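Local coordinates for protein aminofutalosine deaminase (Helicobacter pylori, PDB 7LKK) that deaminates aminofutalosine in the menaquinone pathway as a metal-dependent amidohydrolase, and probably also converts adenosine to inosine, at residues 102-107 and 244-249; 195-200 and 237-242; 206-211 and 263-268; 241-244 and 250-253. All blocks are in the same frame, centred on the assembly; numbering follows the deposited sequence.

Overall arrangement
Interactions 1, 2 and 4 form one cluster around helix 242-247, whereas interaction 3 stands apart in the same TIM-barrel amidohydrolase domain. The centres of interactions 2 and 4 lie about 7 Å apart, and interaction 1 sits about 11 Å from both. F242 belongs to interactions 2 and 4 and touches L104 of interaction 1, F242 CE1 lying 3.5 Å from L104 CD1. Y243 OH, hydrogen-bonded to Y197 O at 2.7 Å, ties interaction 4 to interaction 2. The side chains of L104 and Y197 each come to about 4 Å from the bound inhibitor. Interaction 3 packs helix 201-213 on the turn after 263, with the side chain of F266 about 14 Å from the iron.

Interaction 1. Residues 102-107 and 244-249; sequences SVLNNG and QRFLKE
L104 and F246 form the heart of a small apolar helix-helix contact at the surface of the TIM-barrel amidohydrolase domain. Helix 96-106 follows the barrel strand that bears the iron ligand H79, and helix 242-247 lies in the long connection after the strand bearing H221, so the contact joins two excursions from the barrel that are far apart in sequence. The side chains of L104 and F246 meet at about a right angle. L104 CB comes to 3.5 Å from F246 CD1, while L104 CD1 lies over the phenyl face, 4.0 Å from the centroid and 26° off the ring normal, a CH-pi contact displaced toward the rim. The opposite face of the same ring is lined by R245 CG, from the preceding residue, so that F246 is held between aliphatic carbons. F246 CG stands anti to its carbonyl carbon (chi1 -70°), a setting that turns the ring toward helix 96-106. L247 adds a looser touch, its CD2 4.3 Å from L104 CD2. The L104 side chain also lies about 4 Å from the inhibitor. Polar groups take over at the solvent side: N105 OD1 approaches F246 CE1 obliquely at 3.6 Å, the amide plane tilted 31° from the ring. A water accepts a bond from N105 ND2 at 3.2 Å and a weak, longer one from R245 NH1 at 3.4 Å.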
loop_
_atom_site.group_PDB
_atom_site.type_symbol
_atom_site.label_atom_id
_atom_site.label_comp_id
_atom_site.label_asym_id
_atom_site.label_seq_id
_atom_site.Cartn_x
_atom_site.Cartn_y
_atom_site.Cartn_z
ATOM N N SER A 102 -9.411 19.708 -11.248
ATOM C CA SER A 102 -9.970 18.688 -12.131
ATOM C C SER A 102 -11.363 18.261 -11.686
ATOM O O SER A 102 -12.212 17.954 -12.530
ATOM C CB SER A 102 -9.034 17.478 -12.211
ATOM O OG SER A 102 -9.086 16.703 -11.026
ATOM N N VAL A 103 -11.615 18.231 -10.375
ATOM C CA VAL A 103 -12.951 17.899 -9.884
ATOM C C VAL A 103 -13.952 18.952 -10.344
ATOM O O VAL A 103 -15.043 18.632 -10.833
ATOM C CB VAL A 103 -12.944 17.762 -8.351
ATOM C CG1 VAL A 103 -14.366 17.641 -7.818
ATOM C CG2 VAL A 103 -12.106 16.563 -7.923
ATOM N N LEU A 104 -13.585 20.227 -10.209
ATOM C CA LEU A 104 -14.481 21.302 -10.616
ATOM C C LEU A 104 -14.672 21.317 -12.128
ATOM O O LEU A 104 -15.798 21.476 -12.614
ATOM C CB LEU A 104 -13.943 22.641 -10.115
ATOM C CG LEU A 104 -13.981 22.833 -8.598
ATOM C CD1 LEU A 104 -12.760 23.595 -8.124
ATOM C CD2 LEU A 104 -15.255 23.542 -8.175
ATOM N N ASN A 105 -13.585 21.151 -12.888
ATOM C CA ASN A 105 -13.688 21.107 -14.342
ATOM C C ASN A 105 -14.488 19.906 -14.829
ATOM O O ASN A 105 -15.004 19.932 -15.951
ATOM C CB ASN A 105 -12.290 21.091 -14.969
ATOM C CG ASN A 105 -11.569 22.415 -14.813
ATOM O OD1 ASN A 105 -12.195 23.455 -14.614
ATOM N ND2 ASN A 105 -10.243 22.385 -14.908
ATOM N N ASN A 106 -14.598 18.854 -14.013
ATOM C CA ASN A 106 -15.425 17.708 -14.380
ATOM C C ASN A 106 -16.898 18.087 -14.471
ATOM O O ASN A 106 -17.655 17.458 -15.220
ATOM C CB ASN A 106 -15.223 16.577 -13.371
ATOM C CG ASN A 106 -16.107 15.377 -13.652
ATOM O OD1 ASN A 106 -17.209 15.262 -13.113
ATOM N ND2 ASN A 106 -15.625 14.472 -14.496
ATOM N N GLY A 107 -17.322 19.100 -13.718
ATOM C CA GLY A 107 -18.680 19.608 -13.824
ATOM C C GLY A 107 -19.760 18.625 -13.438
ATOM O O GLY A 107 -20.858 18.669 -14.004
ATOM N N GLN A 244 -12.687 33.384 -8.756
ATOM C CA GLN A 244 -13.027 33.911 -10.073
ATOM C C GLN A 244 -12.979 32.810 -11.125
ATOM O O GLN A 244 -13.897 32.674 -11.942
ATOM C CB GLN A 244 -12.076 35.049 -10.449
ATOM C CG GLN A 244 -12.369 36.379 -9.772
ATOM C CD GLN A 244 -13.523 37.134 -10.415
ATOM O OE1 GLN A 244 -14.201 36.627 -11.311
ATOM N NE2 GLN A 244 -13.741 38.361 -9.963
ATOM N N ARG A 245 -11.914 32.007 -11.103
ATOM C CA ARG A 245 -11.693 31.004 -12.140
ATOM C C ARG A 245 -12.761 29.914 -12.110
ATOM O O ARG A 245 -13.310 29.543 -13.154
ATOM C CB ARG A 245 -10.296 30.405 -11.973
ATOM C CG ARG A 245 -10.026 29.155 -12.775
ATOM C CD ARG A 245 -8.602 28.668 -12.557
ATOM N NE ARG A 245 -7.614 29.552 -13.165
ATOM C CZ ARG A 245 -6.790 29.190 -14.143
ATOM N NH1 ARG A 245 -6.833 27.957 -14.629
ATOM N NH2 ARG A 245 -5.921 30.063 -14.633
ATOM N N PHE A 246 -13.070 29.387 -10.926
ATOM C CA PHE A 246 -13.928 28.212 -10.826
ATOM C C PHE A 246 -15.362 28.523 -10.426
ATOM O O PHE A 246 -16.276 27.809 -10.849
ATOM C CB PHE A 246 -13.344 27.213 -9.820
ATOM C CG PHE A 246 -12.082 26.553 -10.290
ATOM C CD1 PHE A 246 -12.130 25.475 -11.156
ATOM C CD2 PHE A 246 -10.848 27.011 -9.865
ATOM C CE1 PHE A 246 -10.970 24.871 -11.595
ATOM C CE2 PHE A 246 -9.686 26.406 -10.293
ATOM C CZ PHE A 246 -9.746 25.336 -11.163
ATOM N N LEU A 247 -15.586 29.555 -9.617
ATOM C CA LEU A 247 -16.907 29.819 -9.070
ATOM C C LEU A 247 -17.558 31.083 -9.614
ATOM O O LEU A 247 -18.733 31.324 -9.313
ATOM C CB LEU A 247 -16.835 29.907 -7.539
ATOM C CG LEU A 247 -16.170 28.706 -6.865
ATOM C CD1 LEU A 247 -16.069 28.909 -5.361
ATOM C CD2 LEU A 247 -16.927 27.426 -7.187
ATOM N N LYS A 248 -16.838 31.882 -10.404
ATOM C CA LYS A 248 -17.341 33.162 -10.904
ATOM C C LYS A 248 -17.797 34.055 -9.750
ATOM O O LYS A 248 -18.871 34.658 -9.782
ATOM C CB LYS A 248 -18.469 32.955 -11.921
ATOM N N GLU A 249 -16.966 34.121 -8.713
ATOM C CA GLU A 249 -17.223 34.932 -7.533
ATOM C C GLU A 249 -16.092 35.935 -7.354
ATOM O O GLU A 249 -14.918 35.602 -7.545
ATOM C CB GLU A 249 -17.362 34.063 -6.272
ATOM C CG GLU A 249 -18.615 33.197 -6.242
ATOM C CD GLU A 249 -18.636 32.224 -5.071
ATOM O OE1 GLU A 249 -17.699 32.256 -4.245
ATOM O OE2 GLU A 249 -19.595 31.428 -4.974
HETATM O O HOH W 1 -8.228 24.867 -14.671
#

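Interaction 2. Residues 195-200 and 237-242; sequences APYSVQ and GWFENF
Y197 and F239 meet in an offset stack, with ring centroids 4.7 Å apart and planes inclined by 30°. The overlap is of a rim with a rim: F239 CE1 and CZ sit over one face of the tyrosine ring, near CG, and F239 CE1 is 3.5 Å from Y197 CG. Y197 CB itself lies over the face of F239, 4.0 Å from its centroid, so aliphatic and aromatic carbon share the contact. This reach depends on a first torsion that places Y197 CG between its backbone N and carbonyl carbon (chi1 54°). A195 CB rests on the other face of Y197, and W238 CE3 lies 3.8 Å above the centre of the other face of F239. F242 is the third partner: F239 CE1 lies over its ring centre in an edge-to-face pair, and F242 CE2 is 4.2 Å from Y197 O. Two loops, one after strand 187-193 and the other ahead of helix 242-247, thus close on each other at the ligand-binding end of the TIM barrel. The side chain of Y197 lies about 4 Å from the inhibitor and about 6 Å from the side chain of the iron ligand H221. The stack itself, carbon against carbon, rests on shape and dispersion; alongside the hydrogen bond from Y243 OH to Y197 O, it probably contributes to positioning Y197 near the ligand.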
loop_
_atom_site.group_PDB
_atom_site.type_symbol
_atom_site.label_atom_id
_atom_site.label_comp_id
_atom_site.label_asym_id
_atom_site.label_seq_id
_atom_site.Cartn_x
_atom_site.Cartn_y
_atom_site.Cartn_z
ATOM N N ALA A 195 -15.095 22.980 3.873
ATOM C CA ALA A 195 -13.703 23.373 4.062
ATOM C C ALA A 195 -13.654 24.875 4.325
ATOM O O ALA A 195 -14.614 25.592 4.028
ATOM C CB ALA A 195 -12.852 23.012 2.834
ATOM N N PRO A 196 -12.544 25.364 4.893
ATOM C CA PRO A 196 -12.406 26.818 5.087
ATOM C C PRO A 196 -12.409 27.618 3.795
ATOM O O PRO A 196 -12.837 28.778 3.806
ATOM C CB PRO A 196 -11.064 26.943 5.821
ATOM C CG PRO A 196 -10.874 25.625 6.494
ATOM C CD PRO A 196 -11.476 24.611 5.571
ATOM N N TYR A 197 -11.941 27.049 2.683
ATOM C CA TYR A 197 -11.860 27.791 1.430
ATOM C C TYR A 197 -13.157 27.773 0.634
ATOM O O TYR A 197 -13.274 28.521 -0.344
ATOM C CB TYR A 197 -10.726 27.240 0.551
ATOM C CG TYR A 197 -10.809 25.752 0.287
ATOM C CD1 TYR A 197 -11.701 25.237 -0.648
ATOM C CD2 TYR A 197 -9.992 24.861 0.972
ATOM C CE1 TYR A 197 -11.779 23.877 -0.887
ATOM C CE2 TYR A 197 -10.062 23.500 0.737
ATOM C CZ TYR A 197 -10.957 23.014 -0.192
ATOM O OH TYR A 197 -11.032 21.662 -0.426
ATOM N N SER A 198 -14.128 26.944 1.019
ATOM C CA SER A 198 -15.320 26.736 0.212
ATOM C C SER A 198 -16.620 27.149 0.886
ATOM O O SER A 198 -17.663 27.131 0.222
ATOM C CB SER A 198 -15.431 25.261 -0.203
ATOM O OG SER A 198 -15.552 24.425 0.934
ATOM N N VAL A 199 -16.604 27.511 2.169
ATOM C CA VAL A 199 -17.821 27.865 2.894
ATOM C C VAL A 199 -17.634 29.236 3.527
ATOM O O VAL A 199 -16.731 29.425 4.351
ATOM C CB VAL A 199 -18.189 26.825 3.965
ATOM C CG1 VAL A 199 -19.419 27.281 4.730
ATOM C CG2 VAL A 199 -18.439 25.470 3.324
ATOM N N GLN A 200 -18.478 30.189 3.136
ATOM C CA GLN A 200 -18.463 31.511 3.745
ATOM C C GLN A 200 -18.807 31.409 5.230
ATOM O O GLN A 200 -19.555 30.525 5.656
ATOM C CB GLN A 200 -19.445 32.432 3.015
ATOM C CG GLN A 200 -19.338 33.900 3.388
ATOM C CD GLN A 200 -20.259 34.266 4.530
ATOM O OE1 GLN A 200 -21.267 33.600 4.764
ATOM N NE2 GLN A 200 -19.912 35.320 5.259
ATOM N N GLY A 237 -1.245 32.426 -2.524
ATOM C CA GLY A 237 -1.102 31.129 -3.142
ATOM C C GLY A 237 -2.127 30.853 -4.223
ATOM O O GLY A 237 -2.730 31.751 -4.817
ATOM N N TRP A 238 -2.326 29.554 -4.466
ATOM C CA TRP A 238 -3.152 29.098 -5.581
ATOM C C TRP A 238 -4.591 29.595 -5.471
ATOM O O TRP A 238 -5.229 29.896 -6.486
ATOM C CB TRP A 238 -3.110 27.571 -5.646
ATOM C CG TRP A 238 -3.908 26.968 -6.757
ATOM C CD1 TRP A 238 -3.519 26.809 -8.053
ATOM C CD2 TRP A 238 -5.229 26.423 -6.662
ATOM N NE1 TRP A 238 -4.518 26.205 -8.776
ATOM C CE2 TRP A 238 -5.578 25.955 -7.945
ATOM C CE3 TRP A 238 -6.150 26.284 -5.619
ATOM C CZ2 TRP A 238 -6.810 25.362 -8.213
ATOM C CZ3 TRP A 238 -7.374 25.694 -5.887
ATOM C CH2 TRP A 238 -7.693 25.242 -7.174
ATOM N N PHE A 239 -5.120 29.690 -4.251
ATOM C CA PHE A 239 -6.516 30.076 -4.063
ATOM C C PHE A 239 -6.789 31.543 -4.387
ATOM O O PHE A 239 -7.945 31.971 -4.272
ATOM C CB PHE A 239 -6.952 29.776 -2.628
ATOM C CG PHE A 239 -7.380 28.353 -2.406
ATOM C CD1 PHE A 239 -8.641 27.928 -2.785
ATOM C CD2 PHE A 239 -6.519 27.442 -1.817
ATOM C CE1 PHE A 239 -9.036 26.619 -2.582
ATOM C CE2 PHE A 239 -6.906 26.132 -1.612
ATOM C CZ PHE A 239 -8.166 25.720 -1.995
ATOM N N GLU A 240 -5.769 32.317 -4.771
ATOM C CA GLU A 240 -5.982 33.718 -5.133
ATOM C C GLU A 240 -6.994 33.857 -6.264
ATOM O O GLU A 240 -7.847 34.753 -6.238
ATOM C CB GLU A 240 -4.658 34.364 -5.538
ATOM C CG GLU A 240 -3.772 34.787 -4.384
ATOM C CD GLU A 240 -2.389 35.201 -4.849
ATOM O OE1 GLU A 240 -2.238 35.521 -6.048
ATOM O OE2 GLU A 240 -1.453 35.207 -4.021
ATOM N N ASN A 241 -6.911 32.988 -7.267
ATOM C CA ASN A 241 -7.778 33.047 -8.435
ATOM C C ASN A 241 -8.863 31.982 -8.418
ATOM O O ASN A 241 -9.610 31.867 -9.392
ATOM C CB ASN A 241 -6.946 32.906 -9.715
ATOM C CG ASN A 241 -5.807 33.902 -9.784
ATOM O OD1 ASN A 241 -4.635 33.525 -9.748
ATOM N ND2 ASN A 241 -6.143 35.180 -9.893
ATOM N N PHE A 242 -8.967 31.210 -7.332
ATOM C CA PHE A 242 -9.883 30.074 -7.292
ATOM C C PHE A 242 -11.336 30.514 -7.440
ATOM O O PHE A 242 -12.127 29.854 -8.123
ATOM C CB PHE A 242 -9.678 29.305 -5.982
ATOM C CG PHE A 242 -10.776 28.327 -5.660
ATOM C CD1 PHE A 242 -10.799 27.073 -6.248
ATOM C CD2 PHE A 242 -11.771 28.654 -4.751
ATOM C CE1 PHE A 242 -11.802 26.169 -5.944
ATOM C CE2 PHE A 242 -12.777 27.754 -4.446
ATOM C CZ PHE A 242 -12.791 26.509 -5.044
#

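Interaction 3. Residues 206-211 and 263-268; sequences SVIQLA and IDMFKD
I208 reaches F266 and M265 by an extended path: CG1 lies opposite the carbonyl carbon (chi1 -70°) and the chain then runs on nearly straight (chi2 157°), which carries CD1 out toward the turn. F266 lays a ring face against that methyl. I208 CD1 sits 4.0 Å from the phenyl centroid, only 17° off the normal, a CH-pi contact slightly displaced toward CE1. The same methyl touches M265 CB at 3.7 Å, and the I208 side chain crosses those of M265 and F266 at about a right angle. M265 and F266 are the central residues of a type I turn from D264 to K267, closed by K267 N on D264 O at 3.1 Å, so the turn itself holds the receiving side chains. In the TIM barrel this contact links helix 201-213 to the turn at 264-267, beside strand 218-222, whose L218 touches both I208 and F266. The turn is anchored farther out by salt bridges from D264 to R286 and from D268 to K292. With one methyl seated on an aromatic face and a methylene, the side-chain contact is apolar and relies on close fit; directional bonding is left to the backbone of the turn.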
loop_
_atom_site.group_PDB
_atom_site.type_symbol
_atom_site.label_atom_id
_atom_site.label_comp_id
_atom_site.label_asym_id
_atom_site.label_seq_id
_atom_site.Cartn_x
_atom_site.Cartn_y
_atom_site.Cartn_z
ATOM N N SER A 206 -24.379 29.208 10.310
ATOM C CA SER A 206 -25.767 28.769 10.214
ATOM C C SER A 206 -25.868 27.249 10.222
ATOM O O SER A 206 -26.752 26.685 10.878
ATOM C CB SER A 206 -26.413 29.346 8.954
ATOM O OG SER A 206 -27.801 29.063 8.925
ATOM N N VAL A 207 -24.973 26.570 9.499
ATOM C CA VAL A 207 -24.975 25.109 9.508
ATOM C C VAL A 207 -24.652 24.587 10.902
ATOM O O VAL A 207 -25.292 23.650 11.395
ATOM C CB VAL A 207 -23.990 24.563 8.457
ATOM C CG1 VAL A 207 -23.925 23.043 8.530
ATOM C CG2 VAL A 207 -24.389 25.016 7.057
ATOM N N ILE A 208 -23.671 25.202 11.568
ATOM C CA ILE A 208 -23.287 24.769 12.910
ATOM C C ILE A 208 -24.441 24.967 13.882
ATOM O O ILE A 208 -24.693 24.125 14.754
ATOM C CB ILE A 208 -22.023 25.523 13.368
ATOM C CG1 ILE A 208 -20.807 25.062 12.562
ATOM C CG2 ILE A 208 -21.794 25.346 14.864
ATOM C CD1 ILE A 208 -19.679 26.072 12.527
ATOM N N GLN A 209 -25.165 26.081 13.746
ATOM C CA GLN A 209 -26.327 26.314 14.597
ATOM C C GLN A 209 -27.420 25.289 14.329
ATOM O O GLN A 209 -28.060 24.799 15.267
ATOM C CB GLN A 209 -26.858 27.732 14.388
ATOM C CG GLN A 209 -27.905 28.147 15.409
ATOM C CD GLN A 209 -27.355 28.169 16.822
ATOM O OE1 GLN A 209 -26.442 28.933 17.133
ATOM N NE2 GLN A 209 -27.906 27.323 17.684
ATOM N N LEU A 210 -27.653 24.961 13.055
ATOM C CA LEU A 210 -28.643 23.942 12.718
ATOM C C LEU A 210 -28.280 22.594 13.328
ATOM O O LEU A 210 -29.159 21.847 13.773
ATOM C CB LEU A 210 -28.776 23.821 11.200
ATOM C CG LEU A 210 -29.708 22.718 10.696
ATOM C CD1 LEU A 210 -31.161 23.062 10.997
ATOM C CD2 LEU A 210 -29.507 22.481 9.211
ATOM N N ALA A 211 -26.985 22.268 13.358
ATOM C CA ALA A 211 -26.550 21.028 13.989
ATOM C C ALA A 211 -26.836 21.038 15.485
ATOM O O ALA A 211 -27.277 20.029 16.047
ATOM C CB ALA A 211 -25.062 20.803 13.725
ATOM N N ILE A 263 -11.463 27.341 13.388
ATOM C CA ILE A 263 -11.598 26.351 14.456
ATOM C C ILE A 263 -12.610 26.814 15.498
ATOM O O ILE A 263 -13.454 26.031 15.954
ATOM C CB ILE A 263 -10.227 26.073 15.100
ATOM C CG1 ILE A 263 -9.290 25.380 14.110
ATOM C CG2 ILE A 263 -10.386 25.248 16.378
ATOM C CD1 ILE A 263 -7.831 25.455 14.509
ATOM N N ASP A 264 -12.548 28.091 15.884
ATOM C CA ASP A 264 -13.381 28.588 16.974
ATOM C C ASP A 264 -14.872 28.486 16.674
ATOM O O ASP A 264 -15.672 28.444 17.613
ATOM C CB ASP A 264 -13.013 30.036 17.300
ATOM C CG ASP A 264 -11.634 30.159 17.919
ATOM O OD1 ASP A 264 -10.995 29.114 18.169
ATOM O OD2 ASP A 264 -11.187 31.303 18.151
ATOM N N MET A 265 -15.261 28.444 15.395
ATOM C CA MET A 265 -16.670 28.261 15.055
ATOM C C MET A 265 -17.235 26.981 15.654
ATOM O O MET A 265 -18.425 26.925 15.985
ATOM C CB MET A 265 -16.855 28.236 13.539
ATOM C CG MET A 265 -16.680 29.568 12.840
ATOM S SD MET A 265 -17.314 29.484 11.154
ATOM C CE MET A 265 -16.408 28.067 10.532
ATOM N N PHE A 266 -16.410 25.944 15.783
ATOM C CA PHE A 266 -16.843 24.644 16.270
ATOM C C PHE A 266 -16.635 24.482 17.772
ATOM O O PHE A 266 -16.651 23.352 18.271
ATOM C CB PHE A 266 -16.111 23.534 15.509
ATOM C CG PHE A 266 -16.309 23.593 14.019
ATOM C CD1 PHE A 266 -17.335 22.886 13.416
ATOM C CD2 PHE A 266 -15.475 24.362 13.226
ATOM C CE1 PHE A 266 -17.525 22.943 12.047
ATOM C CE2 PHE A 266 -15.659 24.424 11.856
ATOM C CZ PHE A 266 -16.684 23.712 11.266
ATOM N N LYS A 267 -16.445 25.586 18.491
ATOM C CA LYS A 267 -16.238 25.538 19.933
ATOM C C LYS A 267 -17.382 24.809 20.626
ATOM O O LYS A 267 -18.558 25.072 20.354
ATOM C CB LYS A 267 -16.098 26.959 20.485
ATOM C CG LYS A 267 -16.012 27.039 21.997
ATOM C CD LYS A 267 -15.435 28.371 22.445
ATOM C CE LYS A 267 -16.377 29.095 23.392
ATOM N NZ LYS A 267 -17.394 29.897 22.655
ATOM N N ASP A 268 -17.027 23.890 21.522
ATOM C CA ASP A 268 -17.980 23.102 22.304
ATOM C C ASP A 268 -18.974 22.371 21.400
ATOM O O ASP A 268 -20.192 22.519 21.512
ATOM C CB ASP A 268 -18.712 23.984 23.320
ATOM C CG ASP A 268 -17.766 24.702 24.264
ATOM O OD1 ASP A 268 -17.845 25.943 24.361
ATOM O OD2 ASP A 268 -16.945 24.024 24.914
#

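Interaction 4. Residues 241-244 and 250-253; sequences NFYQ and SNFT
Y243 and N251 lie side by side and point the same way, the amide standing almost upright on the ring with the two planes 83° apart. N251 CG is anti to its backbone N (chi1 -180°), which carries ND2 over the centre of the tyrosine ring, 3.5 Å above its plane. The opposite face of that ring receives F242 CD2, 3.6 Å above it, so Y243 is clasped between an amide and a phenyl edge. At the far end of the tyrosine, the hydroxyl bonds Y197 O and W231 NE1. N251 ND2 also gives a weak bond to T253 O at 2.9 Å, which ties the amide to its own loop. The arrangement is a helix and its return loop: after helix 242-247 the chain turns back, E249 bonding Y243 through the backbone, and residues 250-253 run alongside the first turn of the helix, in an excursion of the TIM barrel between strands 218-222 and 269-275. A water fills the seam, accepting from Q244 N at 3.0 Å and donating to N251 O at 3.0 Å. N251 O also lies 3.5 Å from Y243 CD2. At the outer end, Q244 folds at its second torsion (chi2 -79°) and curls back over the loop, bringing its NE2 to 3.4 Å from S250 OG and 3.6 Å from S250 CA.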
loop_
_atom_site.group_PDB
_atom_site.type_symbol
_atom_site.label_atom_id
_atom_site.label_comp_id
_atom_site.label_asym_id
_atom_site.label_seq_id
_atom_site.Cartn_x
_atom_site.Cartn_y
_atom_site.Cartn_z
ATOM N N ASN A 241 -6.911 32.988 -7.267
ATOM C CA ASN A 241 -7.778 33.047 -8.435
ATOM C C ASN A 241 -8.863 31.982 -8.418
ATOM O O ASN A 241 -9.610 31.867 -9.392
ATOM C CB ASN A 241 -6.946 32.906 -9.715
ATOM C CG ASN A 241 -5.807 33.902 -9.784
ATOM O OD1 ASN A 241 -4.635 33.525 -9.748
ATOM N ND2 ASN A 241 -6.143 35.180 -9.893
ATOM N N PHE A 242 -8.967 31.210 -7.332
ATOM C CA PHE A 242 -9.883 30.074 -7.292
ATOM C C PHE A 242 -11.336 30.514 -7.440
ATOM O O PHE A 242 -12.127 29.854 -8.123
ATOM C CB PHE A 242 -9.678 29.305 -5.982
ATOM C CG PHE A 242 -10.776 28.327 -5.660
ATOM C CD1 PHE A 242 -10.799 27.073 -6.248
ATOM C CD2 PHE A 242 -11.771 28.654 -4.751
ATOM C CE1 PHE A 242 -11.802 26.169 -5.944
ATOM C CE2 PHE A 242 -12.777 27.754 -4.446
ATOM C CZ PHE A 242 -12.791 26.509 -5.044
ATOM N N TYR A 243 -11.707 31.623 -6.805
ATOM C CA TYR A 243 -13.110 32.019 -6.769
ATOM C C TYR A 243 -13.557 32.618 -8.098
ATOM O O TYR A 243 -14.681 32.367 -8.546
ATOM C CB TYR A 243 -13.340 32.985 -5.607
ATOM C CG TYR A 243 -12.914 32.382 -4.283
ATOM C CD1 TYR A 243 -13.814 31.674 -3.496
ATOM C CD2 TYR A 243 -11.600 32.487 -3.841
ATOM C CE1 TYR A 243 -13.419 31.107 -2.292
ATOM C CE2 TYR A 243 -11.198 31.923 -2.645
ATOM C CZ TYR A 243 -12.107 31.234 -1.874
ATOM O OH TYR A 243 -11.694 30.675 -0.681
ATOM N N GLN A 244 -12.687 33.384 -8.756
ATOM C CA GLN A 244 -13.027 33.911 -10.073
ATOM C C GLN A 244 -12.979 32.810 -11.125
ATOM O O GLN A 244 -13.897 32.674 -11.942
ATOM C CB GLN A 244 -12.076 35.049 -10.449
ATOM C CG GLN A 244 -12.369 36.379 -9.772
ATOM C CD GLN A 244 -13.523 37.134 -10.415
ATOM O OE1 GLN A 244 -14.201 36.627 -11.311
ATOM N NE2 GLN A 244 -13.741 38.361 -9.963
ATOM N N SER A 250 -16.448 37.167 -6.988
ATOM C CA SER A 250 -15.464 38.232 -6.793
ATOM C C SER A 250 -15.000 38.213 -5.339
ATOM O O SER A 250 -15.408 39.025 -4.505
ATOM C CB SER A 250 -16.049 39.582 -7.186
ATOM O OG SER A 250 -16.518 39.564 -8.524
ATOM N N ASN A 251 -14.120 37.259 -5.038
ATOM C CA ASN A 251 -13.516 37.138 -3.717
ATOM C C ASN A 251 -12.029 36.862 -3.872
ATOM O O ASN A 251 -11.641 35.900 -4.541
ATOM C CB ASN A 251 -14.184 36.030 -2.895
ATOM C CG ASN A 251 -13.575 35.885 -1.517
ATOM O OD1 ASN A 251 -13.579 36.825 -0.724
ATOM N ND2 ASN A 251 -13.046 34.703 -1.225
ATOM N N PHE A 252 -11.202 37.698 -3.238
ATOM C CA PHE A 252 -9.754 37.626 -3.381
ATOM C C PHE A 252 -9.045 37.493 -2.035
ATOM O O PHE A 252 -7.813 37.401 -2.003
ATOM C CB PHE A 252 -9.251 38.866 -4.152
ATOM C CG PHE A 252 -7.754 39.044 -4.150
ATOM C CD1 PHE A 252 -7.181 40.145 -3.535
ATOM C CD2 PHE A 252 -6.923 38.114 -4.757
ATOM C CE1 PHE A 252 -5.811 40.319 -3.523
ATOM C CE2 PHE A 252 -5.548 38.281 -4.746
ATOM C CZ PHE A 252 -4.992 39.386 -4.130
ATOM N N THR A 253 -9.780 37.462 -0.930
ATOM C CA THR A 253 -9.201 37.238 0.384
ATOM C C THR A 253 -9.838 36.011 1.021
ATOM O O THR A 253 -10.913 35.558 0.613
ATOM C CB THR A 253 -9.385 38.454 1.300
ATOM O OG1 THR A 253 -10.780 38.767 1.407
ATOM C CG2 THR A 253 -8.633 39.654 0.746
HETATM O O HOH W 2 -10.597 34.682 -7.065
#